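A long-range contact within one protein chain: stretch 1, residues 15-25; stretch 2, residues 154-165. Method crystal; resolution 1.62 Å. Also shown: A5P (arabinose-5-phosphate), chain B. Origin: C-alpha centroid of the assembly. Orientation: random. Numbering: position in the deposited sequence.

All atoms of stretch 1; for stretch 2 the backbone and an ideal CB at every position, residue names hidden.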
# COMPACT_ATOMS: atom_id res chain seq x y z
N HIS A 15 -15.31 -13.95 -6.05
CA HIS A 15 -16.34 -13.27 -5.32
C HIS A 15 -15.91 -12.90 -3.89
O HIS A 15 -16.27 -11.80 -3.43
CB HIS A 15 -17.58 -14.19 -5.29
CG HIS A 15 -18.70 -13.66 -4.45
ND1 HIS A 15 -19.49 -12.60 -4.83
CD2 HIS A 15 -19.15 -14.06 -3.24
CE1 HIS A 15 -20.37 -12.35 -3.88
NE2 HIS A 15 -20.20 -13.23 -2.91
N ASN A 16 -15.11 -13.77 -3.23
CA ASN A 16 -14.60 -13.45 -1.89
C ASN A 16 -13.78 -12.15 -1.99
O ASN A 16 -13.86 -11.27 -1.11
CB ASN A 16 -13.71 -14.57 -1.34
CG ASN A 16 -14.53 -15.74 -0.85
OD1 ASN A 16 -15.76 -15.63 -0.79
ND2 ASN A 16 -13.88 -16.84 -0.49
N GLU A 17 -12.96 -12.04 -3.03
CA GLU A 17 -12.13 -10.80 -3.18
C GLU A 17 -12.97 -9.57 -3.46
O GLU A 17 -12.76 -8.48 -2.90
CB GLU A 17 -11.00 -10.95 -4.25
CG GLU A 17 -10.02 -12.04 -3.86
CD GLU A 17 -8.69 -11.88 -4.55
OE1 GLU A 17 -8.46 -10.84 -5.21
OE2 GLU A 17 -7.92 -12.85 -4.47
N LEU A 18 -14.00 -9.76 -4.28
CA LEU A 18 -14.94 -8.71 -4.58
C LEU A 18 -15.58 -8.21 -3.27
O LEU A 18 -15.67 -7.00 -3.09
CB LEU A 18 -16.00 -9.25 -5.55
CG LEU A 18 -17.10 -8.26 -6.05
CD1 LEU A 18 -16.57 -7.37 -7.15
CD2 LEU A 18 -18.32 -9.01 -6.56
N LYS A 19 -16.00 -9.13 -2.41
CA LYS A 19 -16.64 -8.73 -1.14
C LYS A 19 -15.71 -7.90 -0.27
O LYS A 19 -16.12 -6.92 0.36
CB LYS A 19 -17.14 -9.94 -0.37
CG LYS A 19 -18.40 -10.53 -0.98
CD LYS A 19 -18.87 -11.71 -0.10
CE LYS A 19 -19.50 -11.23 1.22
NZ LYS A 19 -19.29 -12.19 2.35
N ALA A 20 -14.45 -8.32 -0.23
CA ALA A 20 -13.45 -7.60 0.60
C ALA A 20 -13.29 -6.16 0.11
O ALA A 20 -13.15 -5.23 0.91
CB ALA A 20 -12.14 -8.38 0.56
N VAL A 21 -13.28 -5.97 -1.20
CA VAL A 21 -13.19 -4.61 -1.77
C VAL A 21 -14.43 -3.79 -1.39
O VAL A 21 -14.32 -2.66 -0.92
CB VAL A 21 -12.97 -4.66 -3.28
CG1 VAL A 21 -13.03 -3.26 -3.92
CG2 VAL A 21 -11.61 -5.33 -3.55
N GLU A 22 -15.60 -4.42 -1.51
CA GLU A 22 -16.85 -3.76 -1.19
C GLU A 22 -16.87 -3.29 0.25
O GLU A 22 -17.37 -2.19 0.49
CB GLU A 22 -18.04 -4.73 -1.37
CG GLU A 22 -18.49 -5.00 -2.79
CD GLU A 22 -19.78 -5.85 -2.87
OE1 GLU A 22 -20.17 -6.48 -1.87
OE2 GLU A 22 -20.40 -5.93 -3.96
N GLU A 23 -16.35 -4.11 1.18
CA GLU A 23 -16.31 -3.84 2.63
C GLU A 23 -15.57 -2.54 2.81
O GLU A 23 -15.98 -1.68 3.59
CB GLU A 23 -15.58 -4.93 3.42
CG GLU A 23 -16.15 -6.34 3.30
CD GLU A 23 -17.40 -6.58 4.12
OE1 GLU A 23 -17.67 -5.80 5.07
OE2 GLU A 23 -18.11 -7.57 3.80
N VAL A 24 -14.49 -2.36 2.04
CA VAL A 24 -13.67 -1.14 2.17
C VAL A 24 -14.34 0.10 1.56
O VAL A 24 -14.32 1.18 2.18
CB VAL A 24 -12.21 -1.34 1.61
CG1 VAL A 24 -11.43 -0.03 1.64
CG2 VAL A 24 -11.50 -2.42 2.42
N ILE A 25 -14.98 -0.03 0.39
CA ILE A 25 -15.65 1.09 -0.29
C ILE A 25 -16.81 1.57 0.61
O ILE A 25 -17.10 2.77 0.63
CB ILE A 25 -16.17 0.70 -1.68
CG1 ILE A 25 -15.03 0.40 -2.63
CG2 ILE A 25 -17.00 1.82 -2.30
CD1 ILE A 25 -15.49 -0.16 -3.97
N UNK A 154 -2.58 -14.33 1.22
CA UNK A 154 -2.96 -12.96 0.81
C UNK A 154 -3.64 -12.94 -0.55
O UNK A 154 -3.06 -13.37 -1.60
CB UNK A 154 -1.73 -12.05 0.77
N UNK A 155 -4.88 -12.49 -0.53
CA UNK A 155 -5.74 -12.60 -1.72
C UNK A 155 -6.70 -11.46 -1.50
O UNK A 155 -6.51 -10.39 -2.10
CB UNK A 155 -6.43 -13.95 -1.87
N UNK A 156 -7.64 -11.61 -0.56
CA UNK A 156 -8.47 -10.46 -0.23
C UNK A 156 -7.56 -9.27 0.21
O UNK A 156 -7.81 -8.15 -0.23
CB UNK A 156 -9.47 -10.83 0.87
N UNK A 157 -6.57 -9.50 1.08
CA UNK A 157 -5.84 -8.33 1.62
C UNK A 157 -4.95 -7.65 0.56
O UNK A 157 -4.96 -6.40 0.48
CB UNK A 157 -4.98 -8.76 2.81
N UNK A 158 -4.19 -8.41 -0.22
CA UNK A 158 -3.31 -7.82 -1.23
C UNK A 158 -4.14 -7.11 -2.29
O UNK A 158 -3.75 -6.03 -2.77
CB UNK A 158 -2.42 -8.89 -1.87
N UNK A 159 -5.28 -7.68 -2.66
CA UNK A 159 -6.11 -7.02 -3.64
C UNK A 159 -6.73 -5.76 -3.07
O UNK A 159 -6.76 -4.79 -3.77
CB UNK A 159 -7.20 -7.97 -4.14
N UNK A 160 -7.20 -5.78 -1.80
CA UNK A 160 -7.80 -4.56 -1.27
C UNK A 160 -6.80 -3.40 -1.21
O UNK A 160 -7.12 -2.23 -1.53
CB UNK A 160 -8.37 -4.83 0.12
N UNK A 161 -5.58 -3.68 -0.73
CA UNK A 161 -4.55 -2.67 -0.64
C UNK A 161 -4.20 -2.13 -2.06
O UNK A 161 -4.00 -0.92 -2.22
CB UNK A 161 -3.31 -3.25 0.05
N UNK A 162 -4.21 -3.02 -3.06
CA UNK A 162 -3.93 -2.53 -4.42
C UNK A 162 -5.02 -1.57 -4.89
O UNK A 162 -4.72 -0.52 -5.43
CB UNK A 162 -3.81 -3.70 -5.40
N UNK A 163 -6.28 -1.94 -4.64
CA UNK A 163 -7.37 -1.06 -5.09
C UNK A 163 -7.35 0.28 -4.36
O UNK A 163 -7.46 1.35 -4.99
CB UNK A 163 -8.72 -1.74 -4.88
N UNK A 164 -7.13 0.22 -3.04
CA UNK A 164 -7.03 1.45 -2.25
C UNK A 164 -5.88 2.35 -2.75
O UNK A 164 -6.04 3.55 -3.02
CB UNK A 164 -6.82 1.11 -0.77
N UNK A 165 -4.69 1.74 -2.91
CA UNK A 165 -3.50 2.51 -3.34
C UNK A 165 -3.68 3.08 -4.75
O UNK A 165 -3.24 4.20 -5.02
CB UNK A 165 -2.25 1.63 -3.30
C1 A5P B . 2.86 -14.14 3.24
O1 A5P B . 1.75 -14.34 2.96
C2 A5P B . 3.47 -12.95 2.66
O2 A5P B . 3.46 -12.91 1.27
C3 A5P B . 2.75 -11.87 3.35
O3 A5P B . 2.35 -10.80 2.49
C4 A5P B . 3.93 -11.58 4.24
O4 A5P B . 4.03 -12.57 5.25
C5 A5P B . 3.86 -10.22 4.86
O5 A5P B . 2.77 -10.17 5.70
P A5P B . 2.27 -8.70 6.07
O1P A5P B . 1.46 -8.12 4.90
O2P A5P B . 1.34 -9.00 7.36
O3P A5P B . 3.44 -7.88 6.28

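Position 154 precedes the helix, and its CA-to-CB bond points away from stretch 1. Phi is -58° and psi 118°, which suits many residues, proline included. The residue is P154; its CG lies 3.2 Å from O1 of the bound arabinose-5-phosphate.

Position 155 is the N-cap, where Ser, Thr, Asp or Asn are common. The ideal CB sits a tight 3.2 Å from E17 OE2, so a small side chain is favoured and an acidic one is not. It is S155. Its CB is 3.3 Å from E17 OE2, and its side chain makes no capping bond.

Position 156 opens the helix opposite E17, with the two CA atoms 4.7 Å apart. The ideal CB is 3.6 Å from A20 CB, with the N16 carbonyl near. Ala, Ser, Cys or perhaps Val would suit such close backbones. It is C156. Chi1 is m, which places SG 3.6 Å from N16 O and 4.0 Å from E17 CA. Its CB packs on A20 CB at 3.6 Å.

Position 157 points away from stretch 1, which sets no demand. It is S157, whose OG is hydrogen-bonded elsewhere in the structure.

Position 158 points sideways, with no atom of stretch 1 within 5.5 Å of the ideal CB. Many residues would do. It is S158.

Position 159 points toward stretch 1. E17 OE1 is 3.3 Å from the ideal CB, and V21 CG2 is 5.2 Å away. A short donor is wanted, and a methyl would also find company: Ser or Thr fit. It is T159. OG1 donates a hydrogen bond to E17 OE1 at 2.7 Å, while CG2 lies 4.1 Å from V21 CG2.

Position 160 faces A20, V21 and V24, an apolar surface. Val or Ile would fill the space; Ala would reach it poorly. It is V160, with chi1 t. CG2 meets A20 CB at 3.7 Å and V21 CG2 at 4.1 Å. CG1 reaches V24 CG2 at 3.3 Å, a tight apolar contact.

Positions 161 and 162 are out of reach of stretch 1, so stretch 1 does not choose between side chains there. They are V161 and L162.

Position 163 points toward stretch 1, with V21 CG1 4.7 Å from the ideal CB. A medium apolar residue suits. It is V163; its CG1 is 4.2 Å from V21 CG1.

Position 164 points sideways, and V24 CG1 is 5.3 Å from the ideal CB. Val, Ile or Leu could reach it. It is V164, with CG2 3.8 Å from V24 CG1.

Position 165 is out of reach. An ideal CB would be crowded by the carbonyl O of position 161, at 3.3 Å, so glycine, which has no CB, suits the position. It is G165.

Stretch 2 (154-165) PSCSSTVVLVVG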
# COMPACT_ATOMS: atom_id res chain seq x y z
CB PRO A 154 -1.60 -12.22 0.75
CG PRO A 154 -0.82 -12.89 1.82
CD PRO A 154 -1.20 -14.36 1.78
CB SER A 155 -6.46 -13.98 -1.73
OG SER A 155 -6.90 -14.25 -0.39
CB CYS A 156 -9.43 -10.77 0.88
SG CYS A 156 -10.63 -12.01 0.36
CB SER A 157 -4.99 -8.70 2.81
OG SER A 157 -4.09 -9.70 2.38
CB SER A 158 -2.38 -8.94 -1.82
OG SER A 158 -3.20 -10.11 -2.11
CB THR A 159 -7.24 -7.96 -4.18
OG1 THR A 159 -6.56 -8.99 -4.94
CG2 THR A 159 -8.28 -7.22 -5.07
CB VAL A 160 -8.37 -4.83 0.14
CG1 VAL A 160 -8.86 -3.55 0.73
CG2 VAL A 160 -9.55 -5.79 0.01
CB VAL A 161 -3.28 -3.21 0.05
CG1 VAL A 161 -2.25 -2.10 0.09
CG2 VAL A 161 -3.66 -3.52 1.47
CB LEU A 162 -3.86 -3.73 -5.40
CG LEU A 162 -3.70 -3.37 -6.89
CD1 LEU A 162 -2.41 -2.61 -7.15
CD2 LEU A 162 -3.70 -4.68 -7.67
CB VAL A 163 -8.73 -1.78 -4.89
CG1 VAL A 163 -9.89 -0.86 -5.21
CG2 VAL A 163 -8.79 -2.99 -5.82
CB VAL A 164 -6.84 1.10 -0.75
CG1 VAL A 164 -6.32 2.31 0.00
CG2 VAL A 164 -8.14 0.56 -0.16
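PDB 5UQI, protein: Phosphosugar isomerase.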